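Local structure of stage 0 sporulation protein A homolog (Desulfitobacterium hafniense, 3MJQ) at residues Asp10-Asn16 with Cys99-Lys105. The protein may help regulate sporulation genes in response to nutritional stress, with this chain being its PAS domain, a module that often serves in sensing. The protein carries 1 engineered substitution. Residues are numbered along the deposited sequence.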
ATOM      1  N   ASP A  10       0.704   4.495   8.617  1.00 71.55           N
ATOM      2  CA  ASP A  10      -0.295   3.440   8.616  1.00 65.74           C
ATOM      3  C   ASP A  10       0.333   2.078   8.878  1.00 65.63           C
ATOM      4  O   ASP A  10       1.465   1.809   8.477  1.00 69.69           O
ATOM      5  CB  ASP A  10      -1.030   3.411   7.281  1.00 68.67           C
ATOM      6  CG  ASP A  10      -2.088   4.489   7.171  1.00 76.54           C
ATOM      7  OD1 ASP A  10      -1.991   5.508   7.890  1.00 84.40           O
ATOM      8  OD2 ASP A  10      -3.018   4.320   6.351  1.00 72.28           O
HETATM    9  N   MSE A  11      -0.430   1.216   9.541  1.00 74.02           N
HETATM   10  CA  MSE A  11       0.019  -0.125   9.882  1.00 71.85           C
HETATM   11  C   MSE A  11       0.102  -1.027   8.645  1.00 66.21           C
HETATM   12  O   MSE A  11      -0.845  -1.143   7.859  1.00 61.07           O
HETATM   13  CB  MSE A  11      -0.917  -0.743  10.928  1.00 64.55           C
HETATM   14  CG  MSE A  11      -0.989  -0.014  12.259  1.00 69.61           C
HETATM   15 SE   MSE A  11      -2.403  -0.717  13.400  0.81 71.61          SE
HETATM   16  CE  MSE A  11      -3.921   0.245  12.611  1.00 45.75           C
ATOM     17  N   ILE A  12       1.262  -1.650   8.478  1.00 59.08           N
ATOM     18  CA  ILE A  12       1.485  -2.522   7.354  1.00 59.38           C
ATOM     19  C   ILE A  12       1.935  -3.843   7.886  1.00 61.38           C
ATOM     20  O   ILE A  12       2.848  -3.914   8.700  1.00 65.29           O
ATOM     21  CB  ILE A  12       2.581  -2.001   6.413  1.00 55.14           C
ATOM     22  CG1 ILE A  12       2.085  -0.778   5.643  1.00 56.05           C
ATOM     23  CG2 ILE A  12       2.992  -3.108   5.442  1.00 57.11           C
ATOM     24  CD1 ILE A  12       3.159  -0.122   4.810  1.00 57.06           C
ATOM     25  N   LEU A  13       1.279  -4.888   7.407  1.00 61.32           N
ATOM     26  CA  LEU A  13       1.583  -6.248   7.798  1.00 64.80           C
ATOM     27  C   LEU A  13       1.616  -7.074   6.532  1.00 68.40           C
ATOM     28  O   LEU A  13       0.978  -6.728   5.537  1.00 60.50           O
ATOM     29  CB  LEU A  13       0.480  -6.816   8.699  1.00 52.22           C
ATOM     30  CG  LEU A  13       0.074  -6.106   9.993  1.00 62.32           C
ATOM     31  CD1 LEU A  13      -1.163  -6.788  10.567  1.00 65.56           C
ATOM     32  CD2 LEU A  13       1.214  -6.146  11.017  1.00 69.49           C
ATOM     33  N   ILE A  14       2.386  -8.147   6.569  1.00 65.87           N
ATOM     34  CA  ILE A  14       2.431  -9.072   5.456  1.00 67.77           C
ATOM     35  C   ILE A  14       2.061 -10.358   6.186  1.00 74.79           C
ATOM     36  O   ILE A  14       2.720 -10.729   7.148  1.00 84.29           O
ATOM     37  CB  ILE A  14       3.843  -9.179   4.825  1.00 78.78           C
ATOM     38  CG1 ILE A  14       4.087  -8.036   3.843  1.00 72.07           C
ATOM     39  CG2 ILE A  14       3.956 -10.456   4.028  1.00 85.43           C
ATOM     40  CD1 ILE A  14       4.503  -6.761   4.467  1.00 64.57           C
ATOM     41  N   ILE A  15       0.991 -11.022   5.772  1.00 67.67           N
ATOM     42  CA  ILE A  15       0.582 -12.237   6.465  1.00 73.19           C
ATOM     43  C   ILE A  15       0.392 -13.385   5.489  1.00 74.15           C
ATOM     44  O   ILE A  15      -0.148 -13.196   4.397  1.00 68.29           O
ATOM     45  CB  ILE A  15      -0.715 -11.983   7.288  1.00 63.75           C
ATOM     46  CG1 ILE A  15      -1.915 -11.783   6.368  1.00 75.06           C
ATOM     47  CG2 ILE A  15      -0.563 -10.700   8.106  1.00 55.64           C
ATOM     48  CD1 ILE A  15      -2.713 -13.024   6.145  1.00 84.30           C
ATOM     49  N   ASN A  16       0.844 -14.573   5.891  1.00 72.79           N
ATOM     50  CA  ASN A  16       0.765 -15.764   5.049  1.00 74.59           C
ATOM     51  C   ASN A  16      -0.586 -16.453   5.035  1.00 79.09           C
ATOM     52  O   ASN A  16      -1.543 -15.999   5.654  1.00 77.38           O
ATOM     53  CB  ASN A  16       1.833 -16.780   5.459  1.00 68.98           C
ATOM     54  CG  ASN A  16       1.618 -17.318   6.847  1.00 83.62           C
ATOM     55  OD1 ASN A  16       0.537 -17.788   7.181  1.00 86.21           O
ATOM     56  ND2 ASN A  16       2.653 -17.262   7.669  1.00 88.63           N
ATOM     57  N   CYS A  99       0.744 -14.843  -0.050  1.00103.10           N
ATOM     58  CA  CYS A  99       0.488 -14.141   1.202  1.00 96.60           C
ATOM     59  C   CYS A  99      -0.279 -12.845   0.940  1.00 81.54           C
ATOM     60  O   CYS A  99      -0.510 -12.472  -0.209  1.00 75.46           O
ATOM     61  CB  CYS A  99       1.803 -13.835   1.918  1.00 96.76           C
ATOM     62  SG  CYS A  99       2.629 -12.355   1.347  1.00 90.71           S
ATOM     63  N   LEU A 100      -0.674 -12.160   2.006  1.00 75.00           N
ATOM     64  CA  LEU A 100      -1.414 -10.915   1.856  1.00 71.66           C
ATOM     65  C   LEU A 100      -0.610  -9.710   2.316  1.00 77.16           C
ATOM     66  O   LEU A 100       0.070  -9.758   3.339  1.00 77.18           O
ATOM     67  CB  LEU A 100      -2.728 -10.990   2.633  1.00 65.04           C
ATOM     68  CG  LEU A 100      -4.031 -11.229   1.857  1.00 70.49           C
ATOM     69  CD1 LEU A 100      -3.764 -11.985   0.587  1.00 77.58           C
ATOM     70  CD2 LEU A 100      -5.012 -11.991   2.730  1.00 72.33           C
ATOM     71  N   PHE A 101      -0.671  -8.638   1.529  1.00 76.73           N
ATOM     72  CA  PHE A 101       0.019  -7.393   1.853  1.00 68.53           C
ATOM     73  C   PHE A 101      -1.068  -6.434   2.313  1.00 66.93           C
ATOM     74  O   PHE A 101      -1.962  -6.083   1.552  1.00 67.74           O
ATOM     75  CB  PHE A 101       0.727  -6.823   0.630  1.00 65.79           C
ATOM     76  CG  PHE A 101       1.332  -5.473   0.864  1.00 68.99           C
ATOM     77  CD1 PHE A 101       2.217  -5.271   1.916  1.00 68.67           C
ATOM     78  CD2 PHE A 101       1.024  -4.403   0.033  1.00 65.26           C
ATOM     79  CE1 PHE A 101       2.789  -4.024   2.139  1.00 68.07           C
ATOM     80  CE2 PHE A 101       1.593  -3.155   0.250  1.00 64.26           C
ATOM     81  CZ  PHE A 101       2.479  -2.968   1.307  1.00 59.45           C
ATOM     82  N   ALA A 102      -0.988  -6.003   3.563  1.00 63.71           N
ATOM     83  CA  ALA A 102      -2.021  -5.139   4.095  1.00 57.59           C
ATOM     84  C   ALA A 102      -1.558  -3.815   4.669  1.00 57.08           C
ATOM     85  O   ALA A 102      -0.590  -3.742   5.438  1.00 59.15           O
ATOM     86  CB  ALA A 102      -2.807  -5.893   5.156  1.00 55.27           C
ATOM     87  N   ILE A 103      -2.284  -2.771   4.287  1.00 54.58           N
ATOM     88  CA  ILE A 103      -2.027  -1.432   4.778  1.00 54.93           C
ATOM     89  C   ILE A 103      -3.332  -1.090   5.498  1.00 54.87           C
ATOM     90  O   ILE A 103      -4.415  -1.085   4.900  1.00 56.61           O
ATOM     91  CB  ILE A 103      -1.725  -0.454   3.619  1.00 55.64           C
ATOM     92  CG1 ILE A 103      -0.649  -1.081   2.704  1.00 56.63           C
ATOM     93  CG2 ILE A 103      -1.263   0.904   4.182  1.00 50.87           C
ATOM     94  CD1 ILE A 103      -0.181  -0.208   1.545  1.00 46.05           C
ATOM     95  N   ILE A 104      -3.212  -0.837   6.798  1.00 62.85           N
ATOM     96  CA  ILE A 104      -4.359  -0.558   7.640  1.00 55.95           C
ATOM     97  C   ILE A 104      -4.470   0.856   8.188  1.00 50.96           C
ATOM     98  O   ILE A 104      -3.539   1.358   8.822  1.00 49.14           O
ATOM     99  CB  ILE A 104      -4.352  -1.533   8.797  1.00 48.06           C
ATOM    100  CG1 ILE A 104      -4.242  -2.943   8.217  1.00 49.75           C
ATOM    101  CG2 ILE A 104      -5.619  -1.381   9.638  1.00 51.62           C
ATOM    102  CD1 ILE A 104      -3.798  -3.965   9.212  1.00 51.07           C
ATOM    103  N   LYS A 105      -5.630   1.481   7.949  1.00 46.40           N
ATOM    104  CA  LYS A 105      -5.921   2.840   8.420  1.00 51.45           C
ATOM    105  C   LYS A 105      -6.729   2.848   9.723  1.00 62.46           C
ATOM    106  O   LYS A 105      -7.829   2.285   9.802  1.00 70.08           O
ATOM    107  CB  LYS A 105      -6.688   3.636   7.356  1.00 56.29           C
ATOM    108  CG  LYS A 105      -7.006   5.069   7.777  1.00 56.15           C
ATOM    109  CD  LYS A 105      -7.723   5.857   6.690  1.00 40.97           C
ATOM    110  CE  LYS A 105      -8.101   7.234   7.194  1.00 47.95           C
ATOM    111  NZ  LYS A 105      -9.059   7.885   6.279  1.00 55.97           N
TER
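An antiparallel strand pair sorts its side chains onto two faces, and residues Asp-10 to Asn-16 with Cys-99 to Lys-105 show how rotamers then fill each one. Hydrogen-bonded pairs Met-11/Ile-104, Leu-13/Ala-102 and Ile-15/Leu-100 set the register; Ile-104 N to Met-11 O is 2.6 Å, whereas the return bond, Met-11 N to Ile-104 O at 3.2 Å, is weak. Their side chains share the face covered by helices 27-32 and 53-65. The selenomethionine Met-11 (m, t, m) folds its CE back to within 3.8 Å of Ile-104 CG2, and Leu-13 (m, t) carries CD1 to 4.1 Å from Ile-104 CD1, past the small Ala-102. Ile-15, with chi1 p, turns CG1 to 3.9 Å from Leu-100 CB. On the other face, Phe-101, with chi1 t, lays its ring close against Ile-12, whose CG2 lies 3.4 Å from Phe-101 CE1; Ile-14 CD1 meets the ring edge, 3.7 Å from Phe-101 CD1. Here the second subunit packs, Phe-4 on Ile-14 and Ile-8 on Phe-101, while extended Lys-105 (all t) forms a salt bridge with that subunit's Glu-69. Such adjacent first and last strands, central in a 2-1-5-4-3 antiparallel sheet with helices on one face, are the hallmark of the PAS fold.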